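Local coordinates for protein probable thioesterase (Thermus thermophilus, PDB 1Z54) that is a probable hotdog-fold thioesterase that may hydrolyse fatty acyl-CoA thioesters, at residues S3-V9 / E71-T77; R50-F54 / P119-Y123; G60-P66 / L99-F104; L82-L87 / A115-P119. The contacts are given in a common frame with arbitrary orientation. Numbering follows the deposited sequence.

Overall arrangement
All four contacts involve the antiparallel sheet of the hotdog fold, its end loops or helix 120-129. Contacts 1 and 3 are strand pairings that include the two outermost strands within the chain. They touch where Val73 CG1 meets Leu100 CD1 at 3.8 Å. Contacts 2 and 4 share Pro119, and strand 52-63 serves both 2 and 3. Contact 3 adds a salt bridge to its ladder. Contacts 2 and 4 have no ladder: side chains hold contact 2, with a salt bridge over apolar packing, and one backbone bond and Ile118 hold contact 4. All are partly buried. The centres of 1 and 3 lie about 11 and 13 Å from the chain's centre, those of 2 and 4 about 17 Å.

Contact 1: residues S3-V9 / E71-T77; sequences SVTRIKV and EVVEVRT
Seven backbone hydrogen bonds join residues 3-9 to 71-77. Ser3 N to Thr77 O is 3.3 Å and Thr77 N to Ser3 O is 3.0 Å. Thr5 N to Val75 O and Val75 N to Thr5 O are both 2.8 Å. Ile7 N to Val73 O is 2.7 Å and Val73 N to Ile7 O is 2.8 Å. Val9 N to Glu71 O, at 3.1 Å, closes the ladder, and a water bridges Val9 O and Glu71 O. The strands are extended and antiparallel, with axes 4.5 Å apart at 156°. Val4-Arg76, Arg6-Glu74 and Lys8-Val72 are the non-hydrogen-bonded pairs. Their side chains share one face, where Val4 CG1 lies 3.9 Å from Glu74 CB. Ser3, Thr5, Ile7, Val73, Val75 and Thr77 share the other. There Ile7 (chi1 m, chi2 t) brings CB to 3.7 Å from Val73 CG2 and CD1 to 4.2 Å from Val75 CG2. This is a regular antiparallel ladder adding the N-terminal strand to the hotdog sheet. Strand 86-95 pairs with the other edge of 72-82. Helix 24-39 packs on the Ser3-Val75-Thr77 face and supplies Asp35 to Thr5 OG1. Lys8 reaches Asp35 of the second subunit.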
loop_
_atom_site.group_PDB
_atom_site.type_symbol
_atom_site.label_atom_id
_atom_site.label_comp_id
_atom_site.label_asym_id
_atom_site.label_seq_id
_atom_site.Cartn_x
_atom_site.Cartn_y
_atom_site.Cartn_z
ATOM N N SER A 3 0.942 -5.490 -25.483
ATOM C CA SER A 3 -0.239 -5.842 -24.695
ATOM C C SER A 3 -0.758 -4.619 -23.950
ATOM O O SER A 3 0.002 -3.713 -23.619
ATOM C CB SER A 3 0.089 -6.941 -23.684
ATOM O OG SER A 3 0.796 -6.419 -22.566
ATOM N N VAL A 4 -2.059 -4.595 -23.688
ATOM C CA VAL A 4 -2.661 -3.481 -22.973
ATOM C C VAL A 4 -3.428 -3.975 -21.751
ATOM O O VAL A 4 -4.237 -4.897 -21.838
ATOM C CB VAL A 4 -3.619 -2.685 -23.879
ATOM C CG1 VAL A 4 -4.187 -1.496 -23.117
ATOM C CG2 VAL A 4 -2.881 -2.218 -25.124
ATOM N N THR A 5 -3.167 -3.352 -20.610
ATOM C CA THR A 5 -3.824 -3.731 -19.369
ATOM C C THR A 5 -4.665 -2.583 -18.845
ATOM O O THR A 5 -4.144 -1.504 -18.565
ATOM C CB THR A 5 -2.789 -4.096 -18.287
ATOM O OG1 THR A 5 -1.888 -5.082 -18.803
ATOM C CG2 THR A 5 -3.486 -4.645 -17.043
ATOM N N ARG A 6 -5.966 -2.811 -18.711
ATOM C CA ARG A 6 -6.853 -1.779 -18.194
ATOM C C ARG A 6 -6.885 -1.855 -16.664
ATOM O O ARG A 6 -7.041 -2.931 -16.088
ATOM C CB ARG A 6 -8.264 -1.949 -18.768
ATOM C CG ARG A 6 -8.351 -1.660 -20.262
ATOM C CD ARG A 6 -9.766 -1.839 -20.793
ATOM N NE ARG A 6 -10.712 -0.965 -20.104
ATOM C CZ ARG A 6 -11.999 -0.852 -20.421
ATOM N NH1 ARG A 6 -12.780 -0.028 -19.733
ATOM N NH2 ARG A 6 -12.509 -1.561 -21.427
ATOM N N ILE A 7 -6.726 -0.710 -16.011
ATOM C CA ILE A 7 -6.726 -0.673 -14.553
ATOM C C ILE A 7 -7.635 0.425 -14.025
ATOM O O ILE A 7 -7.428 1.607 -14.306
ATOM C CB ILE A 7 -5.290 -0.447 -14.006
ATOM C CG1 ILE A 7 -4.405 -1.650 -14.346
ATOM C CG2 ILE A 7 -5.324 -0.231 -12.501
ATOM C CD1 ILE A 7 -2.962 -1.516 -13.866
ATOM N N LYS A 8 -8.652 0.031 -13.268
ATOM C CA LYS A 8 -9.571 0.996 -12.676
ATOM C C LYS A 8 -8.924 1.543 -11.402
ATOM O O LYS A 8 -8.610 0.785 -10.484
ATOM C CB LYS A 8 -10.896 0.321 -12.339
ATOM C CG LYS A 8 -11.950 1.248 -11.757
ATOM C CD LYS A 8 -13.266 0.503 -11.576
ATOM C CE LYS A 8 -14.314 1.347 -10.884
ATOM N NZ LYS A 8 -15.656 0.676 -10.890
ATOM N N VAL A 9 -8.716 2.857 -11.354
ATOM C CA VAL A 9 -8.100 3.472 -10.183
ATOM C C VAL A 9 -8.898 3.189 -8.921
ATOM O O VAL A 9 -10.125 3.270 -8.913
ATOM C CB VAL A 9 -7.971 5.000 -10.332
ATOM C CG1 VAL A 9 -7.434 5.605 -9.023
ATOM C CG2 VAL A 9 -7.036 5.326 -11.487
ATOM N N GLU A 71 -11.499 7.220 -12.783
ATOM C CA GLU A 71 -10.993 6.916 -14.122
ATOM C C GLU A 71 -10.450 5.501 -14.245
ATOM O O GLU A 71 -10.236 4.810 -13.247
ATOM C CB GLU A 71 -9.871 7.885 -14.502
ATOM C CG GLU A 71 -10.250 9.358 -14.492
ATOM C CD GLU A 71 -9.036 10.269 -14.627
ATOM O OE1 GLU A 71 -9.218 11.491 -14.801
ATOM O OE2 GLU A 71 -7.895 9.767 -14.551
ATOM N N VAL A 72 -10.232 5.086 -15.490
ATOM C CA VAL A 72 -9.670 3.781 -15.810
ATOM C C VAL A 72 -8.444 4.087 -16.659
ATOM O O VAL A 72 -8.505 4.930 -17.553
ATOM C CB VAL A 72 -10.662 2.920 -16.618
ATOM C CG1 VAL A 72 -9.977 1.661 -17.104
ATOM C CG2 VAL A 72 -11.870 2.552 -15.744
ATOM N N VAL A 73 -7.321 3.441 -16.370
ATOM C CA VAL A 73 -6.108 3.695 -17.139
ATOM C C VAL A 73 -5.691 2.478 -17.932
ATOM O O VAL A 73 -5.985 1.340 -17.559
ATOM C CB VAL A 73 -4.904 4.089 -16.245
ATOM C CG1 VAL A 73 -5.163 5.403 -15.562
ATOM C CG2 VAL A 73 -4.628 2.980 -15.233
ATOM N N GLU A 74 -5.001 2.736 -19.035
ATOM C CA GLU A 74 -4.508 1.675 -19.895
ATOM C C GLU A 74 -2.996 1.674 -19.838
ATOM O O GLU A 74 -2.354 2.719 -19.989
ATOM C CB GLU A 74 -4.983 1.886 -21.334
ATOM C CG GLU A 74 -6.461 1.599 -21.529
ATOM C CD GLU A 74 -6.890 1.682 -22.982
ATOM O OE1 GLU A 74 -8.022 1.252 -23.286
ATOM O OE2 GLU A 74 -6.102 2.180 -23.818
ATOM N N VAL A 75 -2.435 0.498 -19.592
ATOM C CA VAL A 75 -0.997 0.349 -19.513
ATOM C C VAL A 75 -0.525 -0.534 -20.645
ATOM O O VAL A 75 -0.880 -1.711 -20.726
ATOM C CB VAL A 75 -0.564 -0.274 -18.186
ATOM C CG1 VAL A 75 0.956 -0.305 -18.112
ATOM C CG2 VAL A 75 -1.149 0.530 -17.027
ATOM N N ARG A 76 0.268 0.056 -21.527
ATOM C CA ARG A 76 0.803 -0.649 -22.676
ATOM C C ARG A 76 2.202 -1.125 -22.335
ATOM O O ARG A 76 3.056 -0.332 -21.944
ATOM C CB ARG A 76 0.837 0.297 -23.879
ATOM C CG ARG A 76 -0.547 0.819 -24.257
ATOM C CD ARG A 76 -0.481 2.063 -25.140
ATOM N NE ARG A 76 0.238 1.826 -26.388
ATOM C CZ ARG A 76 0.359 2.730 -27.361
ATOM N NH1 ARG A 76 1.032 2.436 -28.468
ATOM N NH2 ARG A 76 -0.194 3.929 -27.227
ATOM N N THR A 77 2.447 -2.421 -22.472
ATOM C CA THR A 77 3.769 -2.929 -22.160
ATOM C C THR A 77 4.359 -3.827 -23.228
ATOM O O THR A 77 3.658 -4.586 -23.901
ATOM C CB THR A 77 3.795 -3.682 -20.794
ATOM O OG1 THR A 77 4.523 -4.907 -20.927
ATOM C CG2 THR A 77 2.410 -3.966 -20.300
HETATM O O HOH W 1 -11.457 4.747 -10.758
#

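Contact 2: residues R50-F54 / P119-Y123; sequences RGVFF and PEDIY
Arg50 opens the first segment and makes its polar contact. Its side chain (chi1 m, chi2 t, chi3 p) extends to Asp121 in the first turn of helix 120-129. The salt bridge has Arg50 NH2 at 2.7 Å from Asp121 OD1 and Arg50 NH1 at 3.0 Å from Asp121 OD2. A weak third bond runs from Arg50 NH1 to Asp121 OD1 at 3.1 Å. Asp121 has chi1 p. One face of the guanidinium is covered by Ile122, whose CD1 is 4.0 Å from Arg50 NH1. Gly51 has positive phi (75°) and is the C' residue of a Schellman motif that ends helix 44-48. The chain then enters strand 52-63. Val52 (chi1 t) points toward the helix start, with CG1 4.1 Å from Pro119 CG and 4.0 Å from Ile122 CD1. The Val52 and Pro119 CA atoms are 8.3 Å apart, so side chains alone bridge the gap. Phe54 (chi1 m) meets Ile122 at its ring edge, with Phe54 CZ 3.9 Å from Ile122 CG2. Phe54 O bonds a glycerol, probably from the crystallisation liquor. Pro119 is the N-cap residue, and Tyr123 N bonds to Pro119 O at 2.9 Å. The chemistry is layered: the more exposed ion pair covers an apolar cluster of Val52, Phe54, Pro119 and Ile122 between the C-terminal helix and the start of strand 52-63.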
loop_
_atom_site.group_PDB
_atom_site.type_symbol
_atom_site.label_atom_id
_atom_site.label_comp_id
_atom_site.label_asym_id
_atom_site.label_seq_id
_atom_site.Cartn_x
_atom_site.Cartn_y
_atom_site.Cartn_z
ATOM N N ARG A 50 8.156 -22.635 -10.000
ATOM C CA ARG A 50 9.225 -23.479 -10.524
ATOM C C ARG A 50 10.544 -22.981 -9.953
ATOM O O ARG A 50 11.618 -23.442 -10.344
ATOM C CB ARG A 50 9.289 -23.382 -12.050
ATOM C CG ARG A 50 8.101 -23.961 -12.779
ATOM C CD ARG A 50 8.072 -23.488 -14.235
ATOM N NE ARG A 50 9.384 -23.586 -14.873
ATOM C CZ ARG A 50 9.603 -23.406 -16.173
ATOM N NH1 ARG A 50 10.831 -23.513 -16.661
ATOM N NH2 ARG A 50 8.592 -23.125 -16.986
ATOM N N GLY A 51 10.455 -22.028 -9.032
ATOM C CA GLY A 51 11.651 -21.463 -8.440
ATOM C C GLY A 51 12.348 -20.509 -9.399
ATOM O O GLY A 51 13.574 -20.414 -9.406
ATOM N N VAL A 52 11.568 -19.807 -10.216
ATOM C CA VAL A 52 12.120 -18.856 -11.177
ATOM C C VAL A 52 11.542 -17.473 -10.875
ATOM O O VAL A 52 10.336 -17.324 -10.729
ATOM C CB VAL A 52 11.758 -19.252 -12.626
ATOM C CG1 VAL A 52 12.478 -18.343 -13.609
ATOM C CG2 VAL A 52 12.134 -20.715 -12.876
ATOM N N PHE A 53 12.403 -16.465 -10.794
ATOM C CA PHE A 53 11.942 -15.115 -10.475
ATOM C C PHE A 53 12.504 -14.043 -11.404
ATOM O O PHE A 53 13.585 -14.194 -11.968
ATOM C CB PHE A 53 12.334 -14.769 -9.034
ATOM C CG PHE A 53 12.017 -15.854 -8.044
ATOM C CD1 PHE A 53 10.751 -15.957 -7.481
ATOM C CD2 PHE A 53 12.981 -16.797 -7.704
ATOM C CE1 PHE A 53 10.441 -16.987 -6.587
ATOM C CE2 PHE A 53 12.686 -17.831 -6.816
ATOM C CZ PHE A 53 11.411 -17.926 -6.254
ATOM N N PHE A 54 11.754 -12.957 -11.543
ATOM C CA PHE A 54 12.163 -11.822 -12.360
ATOM C C PHE A 54 12.197 -10.601 -11.458
ATOM O O PHE A 54 11.408 -9.678 -11.628
ATOM C CB PHE A 54 11.163 -11.575 -13.488
ATOM C CG PHE A 54 11.160 -12.642 -14.543
ATOM C CD1 PHE A 54 9.985 -12.980 -15.201
ATOM C CD2 PHE A 54 12.331 -13.308 -14.884
ATOM C CE1 PHE A 54 9.973 -13.964 -16.179
ATOM C CE2 PHE A 54 12.326 -14.295 -15.862
ATOM C CZ PHE A 54 11.145 -14.623 -16.509
ATOM N N PRO A 119 15.713 -19.791 -17.871
ATOM C CA PRO A 119 15.542 -21.159 -18.374
ATOM C C PRO A 119 15.071 -21.189 -19.833
ATOM O O PRO A 119 14.268 -20.359 -20.254
ATOM C CB PRO A 119 14.529 -21.774 -17.395
ATOM C CG PRO A 119 13.883 -20.580 -16.725
ATOM C CD PRO A 119 15.019 -19.611 -16.587
ATOM N N GLU A 120 15.582 -22.158 -20.587
ATOM C CA GLU A 120 15.274 -22.314 -22.007
ATOM C C GLU A 120 13.832 -22.132 -22.459
ATOM O O GLU A 120 13.558 -21.315 -23.336
ATOM C CB GLU A 120 15.777 -23.670 -22.495
ATOM C CG GLU A 120 17.283 -23.813 -22.437
ATOM C CD GLU A 120 17.997 -22.676 -23.142
ATOM O OE1 GLU A 120 17.570 -22.311 -24.262
ATOM O OE2 GLU A 120 18.985 -22.151 -22.578
ATOM N N ASP A 121 12.909 -22.889 -21.878
ATOM C CA ASP A 121 11.514 -22.785 -22.286
ATOM C C ASP A 121 10.933 -21.385 -22.109
ATOM O O ASP A 121 10.103 -20.952 -22.907
ATOM C CB ASP A 121 10.648 -23.802 -21.533
ATOM C CG ASP A 121 10.528 -23.491 -20.053
ATOM O OD1 ASP A 121 9.525 -23.916 -19.442
ATOM O OD2 ASP A 121 11.438 -22.840 -19.498
ATOM N N ILE A 122 11.364 -20.674 -21.073
ATOM C CA ILE A 122 10.869 -19.322 -20.840
ATOM C C ILE A 122 11.561 -18.346 -21.795
ATOM O O ILE A 122 10.943 -17.396 -22.303
ATOM C CB ILE A 122 11.133 -18.875 -19.386
ATOM C CG1 ILE A 122 10.323 -19.752 -18.425
ATOM C CG2 ILE A 122 10.780 -17.399 -19.220
ATOM C CD1 ILE A 122 10.600 -19.480 -16.939
ATOM N N TYR A 123 12.849 -18.580 -22.023
ATOM C CA TYR A 123 13.629 -17.736 -22.920
ATOM C C TYR A 123 13.031 -17.822 -24.319
ATOM O O TYR A 123 12.792 -16.811 -24.974
ATOM C CB TYR A 123 15.088 -18.203 -22.955
ATOM C CG TYR A 123 15.948 -17.400 -23.909
ATOM C CD1 TYR A 123 16.372 -16.110 -23.584
ATOM C CD2 TYR A 123 16.289 -17.909 -25.165
ATOM C CE1 TYR A 123 17.110 -15.346 -24.485
ATOM C CE2 TYR A 123 17.029 -17.153 -26.071
ATOM C CZ TYR A 123 17.434 -15.874 -25.726
ATOM O OH TYR A 123 18.155 -15.123 -26.625
#

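Contact 3: residues G60-P66 / L99-F104; sequences GLTFRAP and LLAEGF
Strand 98-111 carries a classic beta bulge toward strand 86-95, where Leu100 and Ala101 both face Val93. On its other edge Leu100 O accepts two bonds, from Arg64 N at 2.7 Å and Ala65 N at 2.8 Å. Beyond the bulge the ladder is regular, with axes 4.6 Å apart at 165°. Thr62 N to Glu102 O is 2.8 Å and Glu102 N to Thr62 O is 2.9 Å. Gly60 N to Phe104 O is 3.1 Å and Phe104 N to Gly60 O is 3.0 Å. Leu61-Gly103 and Phe63-Ala101 are the non-hydrogen-bonded pairs. The Phe104 ring (chi1 p) lies over Gly60 N, where a CB on Gly60 would clash. Arg64 (chi1 m, chi2 m) bridges to Glu102 (chi1 p): Glu102 OE2 lies 3.0 Å from Arg64 NE and 3.1 Å from Arg64 NH1. On the Leu61-Phe63 face, Phe63 CD1 is 4.1 Å from Ala101 CB. Leu61 and Thr62 also pair with a strand of the third subunit, continuing the sheet between subunits, as in many hotdog-fold assemblies.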
loop_
_atom_site.group_PDB
_atom_site.type_symbol
_atom_site.label_atom_id
_atom_site.label_comp_id
_atom_site.label_asym_id
_atom_site.label_seq_id
_atom_site.Cartn_x
_atom_site.Cartn_y
_atom_site.Cartn_z
ATOM N N GLY A 60 12.071 3.127 -13.452
ATOM C CA GLY A 60 12.136 4.489 -13.934
ATOM C C GLY A 60 10.751 4.931 -14.347
ATOM O O GLY A 60 10.073 4.229 -15.095
ATOM N N LEU A 61 10.322 6.087 -13.855
ATOM C CA LEU A 61 9.006 6.599 -14.189
ATOM C C LEU A 61 8.995 8.097 -14.398
ATOM O O LEU A 61 9.583 8.852 -13.621
ATOM C CB LEU A 61 7.993 6.238 -13.094
ATOM C CG LEU A 61 7.222 4.925 -13.260
ATOM C CD1 LEU A 61 6.747 4.436 -11.907
ATOM C CD2 LEU A 61 6.039 5.131 -14.211
ATOM N N THR A 62 8.319 8.519 -15.461
ATOM C CA THR A 62 8.182 9.936 -15.766
ATOM C C THR A 62 6.689 10.211 -15.774
ATOM O O THR A 62 5.940 9.625 -16.556
ATOM C CB THR A 62 8.798 10.290 -17.133
ATOM O OG1 THR A 62 10.203 10.014 -17.097
ATOM C CG2 THR A 62 8.579 11.769 -17.463
ATOM N N PHE A 63 6.270 11.092 -14.875
ATOM C CA PHE A 63 4.868 11.446 -14.720
ATOM C C PHE A 63 4.560 12.701 -15.531
ATOM O O PHE A 63 5.106 13.771 -15.259
ATOM C CB PHE A 63 4.576 11.669 -13.232
ATOM C CG PHE A 63 5.015 10.523 -12.351
ATOM C CD1 PHE A 63 4.183 9.426 -12.141
ATOM C CD2 PHE A 63 6.277 10.535 -11.744
ATOM C CE1 PHE A 63 4.594 8.351 -11.338
ATOM C CE2 PHE A 63 6.699 9.466 -10.939
ATOM C CZ PHE A 63 5.855 8.372 -10.736
ATOM N N ARG A 64 3.687 12.556 -16.527
ATOM C CA ARG A 64 3.309 13.658 -17.413
ATOM C C ARG A 64 1.970 14.300 -17.036
ATOM O O ARG A 64 1.829 15.522 -17.072
ATOM C CB ARG A 64 3.220 13.152 -18.855
ATOM C CG ARG A 64 4.434 12.362 -19.347
ATOM C CD ARG A 64 5.645 13.256 -19.548
ATOM N NE ARG A 64 6.690 12.580 -20.316
ATOM C CZ ARG A 64 7.802 13.171 -20.745
ATOM N NH1 ARG A 64 8.701 12.483 -21.437
ATOM N NH2 ARG A 64 8.019 14.456 -20.480
ATOM N N ALA A 65 0.987 13.465 -16.707
ATOM C CA ALA A 65 -0.343 13.934 -16.332
ATOM C C ALA A 65 -0.871 12.949 -15.308
ATOM O O ALA A 65 -0.577 11.758 -15.378
ATOM C CB ALA A 65 -1.270 13.987 -17.564
ATOM N N PRO A 66 -1.685 13.424 -14.363
ATOM C CA PRO A 66 -2.215 12.530 -13.334
ATOM C C PRO A 66 -3.408 11.668 -13.691
ATOM O O PRO A 66 -4.150 11.948 -14.633
ATOM C CB PRO A 66 -2.536 13.488 -12.196
ATOM C CG PRO A 66 -3.067 14.680 -12.945
ATOM C CD PRO A 66 -2.099 14.819 -14.118
ATOM N N LEU A 99 -1.310 10.579 -22.619
ATOM C CA LEU A 99 -0.247 9.898 -21.891
ATOM C C LEU A 99 -0.215 10.454 -20.466
ATOM O O LEU A 99 -0.207 11.672 -20.260
ATOM C CB LEU A 99 1.100 10.120 -22.578
ATOM C CG LEU A 99 2.336 9.510 -21.913
ATOM C CD1 LEU A 99 2.217 7.987 -21.840
ATOM C CD2 LEU A 99 3.573 9.916 -22.708
ATOM N N LEU A 100 -0.217 9.562 -19.483
ATOM C CA LEU A 100 -0.189 9.987 -18.090
ATOM C C LEU A 100 1.210 9.894 -17.522
ATOM O O LEU A 100 1.648 10.757 -16.758
ATOM C CB LEU A 100 -1.146 9.135 -17.257
ATOM C CG LEU A 100 -2.598 9.218 -17.718
ATOM C CD1 LEU A 100 -3.497 8.579 -16.662
ATOM C CD2 LEU A 100 -2.994 10.681 -17.935
ATOM N N ALA A 101 1.909 8.836 -17.904
ATOM C CA ALA A 101 3.266 8.614 -17.444
ATOM C C ALA A 101 3.853 7.515 -18.303
ATOM O O ALA A 101 3.128 6.801 -18.992
ATOM C CB ALA A 101 3.262 8.187 -15.981
ATOM N N GLU A 102 5.169 7.384 -18.268
ATOM C CA GLU A 102 5.841 6.347 -19.034
ATOM C C GLU A 102 7.035 5.885 -18.222
ATOM O O GLU A 102 7.628 6.668 -17.478
ATOM C CB GLU A 102 6.287 6.887 -20.393
ATOM C CG GLU A 102 7.156 8.123 -20.329
ATOM C CD GLU A 102 7.282 8.804 -21.679
ATOM O OE1 GLU A 102 7.737 8.144 -22.641
ATOM O OE2 GLU A 102 6.920 9.996 -21.778
ATOM N N GLY A 103 7.384 4.612 -18.356
ATOM C CA GLY A 103 8.498 4.094 -17.588
ATOM C C GLY A 103 9.027 2.759 -18.060
ATOM O O GLY A 103 8.693 2.272 -19.153
ATOM N N PHE A 104 9.862 2.163 -17.218
ATOM C CA PHE A 104 10.465 0.887 -17.541
ATOM C C PHE A 104 10.900 0.166 -16.276
ATOM O O PHE A 104 11.037 0.768 -15.212
ATOM C CB PHE A 104 11.692 1.118 -18.435
ATOM C CG PHE A 104 12.859 1.729 -17.704
ATOM C CD1 PHE A 104 13.785 0.924 -17.050
ATOM C CD2 PHE A 104 12.996 3.114 -17.618
ATOM C CE1 PHE A 104 14.833 1.490 -16.314
ATOM C CE2 PHE A 104 14.037 3.694 -16.886
ATOM C CZ PHE A 104 14.959 2.881 -16.230
#

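Contact 4: residues L82-L87 / A115-P119; sequences LSSRAL and AARIP
Residues 83-86 form the tight turn between strands 72-82 and 86-95, flanked by Leu82 and Leu87. Ser83 N bonds to Ala86 O at 2.9 Å. Ser84 (phi/psi -70/-26) and Arg85 (-121/-1) make the bend, close to type I. Residues 115-119 run past it as an extended loop; the nearest CA atoms are those of Arg85 and Arg117, 4.3 Å apart. One direct hydrogen bond joins the segments, Ile118 N to Ser84 O at 2.6 Å. Arg117 CA also lies 3.1 Å from Ser84 O in a CA-H...O contact. A water lies 2.7 Å from Arg85 O and 2.9 Å from Ala116 O and can donate to either. Ile118 (chi1 m, chi2 t) gives the main packing: its CD1 lies 4.0 Å from Leu82 CD1 and 3.9 Å from Leu87 CG. On the exposed side, one face of the Arg85 guanidinium lies over Arg117, with Arg85 CZ 3.7 Å from Arg117 CG. The contact is a beta-hairpin turn packed against the loop that leads from strand 98-111 of the hotdog sheet into the C-terminal helix.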
loop_
_atom_site.group_PDB
_atom_site.type_symbol
_atom_site.label_atom_id
_atom_site.label_comp_id
_atom_site.label_asym_id
_atom_site.label_seq_id
_atom_site.Cartn_x
_atom_site.Cartn_y
_atom_site.Cartn_z
ATOM N N LEU A 82 15.864 -8.175 -24.209
ATOM C CA LEU A 82 15.887 -9.548 -23.722
ATOM C C LEU A 82 17.241 -10.204 -23.947
ATOM O O LEU A 82 17.670 -10.375 -25.089
ATOM C CB LEU A 82 14.810 -10.383 -24.425
ATOM C CG LEU A 82 14.863 -11.895 -24.147
ATOM C CD1 LEU A 82 14.405 -12.151 -22.726
ATOM C CD2 LEU A 82 13.982 -12.654 -25.136
ATOM N N SER A 83 17.914 -10.570 -22.863
ATOM C CA SER A 83 19.202 -11.239 -22.964
ATOM C C SER A 83 19.057 -12.575 -22.248
ATOM O O SER A 83 17.963 -12.927 -21.801
ATOM C CB SER A 83 20.304 -10.412 -22.301
ATOM O OG SER A 83 20.110 -10.326 -20.896
ATOM N N SER A 84 20.150 -13.319 -22.135
ATOM C CA SER A 84 20.100 -14.612 -21.469
ATOM C C SER A 84 19.892 -14.492 -19.956
ATOM O O SER A 84 19.349 -15.399 -19.332
ATOM C CB SER A 84 21.379 -15.406 -21.759
ATOM O OG SER A 84 22.543 -14.679 -21.387
ATOM N N ARG A 85 20.301 -13.368 -19.375
ATOM C CA ARG A 85 20.169 -13.176 -17.933
ATOM C C ARG A 85 19.331 -11.975 -17.506
ATOM O O ARG A 85 19.154 -11.758 -16.310
ATOM C CB ARG A 85 21.556 -13.040 -17.299
ATOM C CG ARG A 85 22.464 -14.244 -17.489
ATOM C CD ARG A 85 23.929 -13.842 -17.345
ATOM N NE ARG A 85 24.844 -14.964 -17.539
ATOM C CZ ARG A 85 24.966 -15.985 -16.695
ATOM N NH1 ARG A 85 24.228 -16.030 -15.592
ATOM N NH2 ARG A 85 25.830 -16.960 -16.952
ATOM N N ALA A 86 18.813 -11.206 -18.460
ATOM C CA ALA A 86 18.035 -10.014 -18.121
ATOM C C ALA A 86 16.910 -9.666 -19.085
ATOM O O ALA A 86 16.895 -10.112 -20.237
ATOM C CB ALA A 86 18.971 -8.813 -17.991
ATOM N N LEU A 87 15.979 -8.844 -18.600
ATOM C CA LEU A 87 14.835 -8.396 -19.387
ATOM C C LEU A 87 14.558 -6.932 -19.063
ATOM O O LEU A 87 14.831 -6.474 -17.950
ATOM C CB LEU A 87 13.572 -9.184 -19.038
ATOM C CG LEU A 87 13.612 -10.660 -18.656
ATOM C CD1 LEU A 87 14.253 -10.838 -17.285
ATOM C CD2 LEU A 87 12.185 -11.182 -18.629
ATOM N N ALA A 115 21.341 -15.382 -9.142
ATOM C CA ALA A 115 21.193 -14.809 -10.469
ATOM C C ALA A 115 21.656 -15.859 -11.473
ATOM O O ALA A 115 22.713 -16.476 -11.302
ATOM C CB ALA A 115 22.034 -13.547 -10.595
ATOM N N ALA A 116 20.863 -16.075 -12.514
ATOM C CA ALA A 116 21.218 -17.060 -13.522
ATOM C C ALA A 116 20.546 -16.764 -14.852
ATOM O O ALA A 116 19.763 -15.816 -14.973
ATOM C CB ALA A 116 20.830 -18.449 -13.047
ATOM N N ARG A 117 20.865 -17.576 -15.853
ATOM C CA ARG A 117 20.278 -17.399 -17.171
ATOM C C ARG A 117 18.806 -17.786 -17.103
ATOM O O ARG A 117 18.406 -18.609 -16.276
ATOM C CB ARG A 117 20.970 -18.292 -18.206
ATOM C CG ARG A 117 22.488 -18.182 -18.259
ATOM C CD ARG A 117 23.036 -18.988 -19.431
ATOM N NE ARG A 117 22.386 -20.295 -19.545
ATOM C CZ ARG A 117 22.457 -21.259 -18.631
ATOM N NH1 ARG A 117 23.155 -21.081 -17.517
ATOM N NH2 ARG A 117 21.822 -22.407 -18.827
ATOM N N ILE A 118 18.002 -17.183 -17.967
ATOM C CA ILE A 118 16.577 -17.488 -18.027
ATOM C C ILE A 118 16.429 -18.906 -18.586
ATOM O O ILE A 118 16.968 -19.212 -19.646
ATOM C CB ILE A 118 15.850 -16.514 -18.969
ATOM C CG1 ILE A 118 15.971 -15.089 -18.427
ATOM C CG2 ILE A 118 14.403 -16.936 -19.140
ATOM C CD1 ILE A 118 15.455 -14.026 -19.362
ATOM N N PRO A 119 15.713 -19.791 -17.871
ATOM C CA PRO A 119 15.542 -21.159 -18.374
ATOM C C PRO A 119 15.071 -21.189 -19.833
ATOM O O PRO A 119 14.268 -20.359 -20.254
ATOM C CB PRO A 119 14.529 -21.774 -17.395
ATOM C CG PRO A 119 13.883 -20.580 -16.725
ATOM C CD PRO A 119 15.019 -19.611 -16.587
HETATM O O HOH W 2 20.209 -13.053 -14.245
#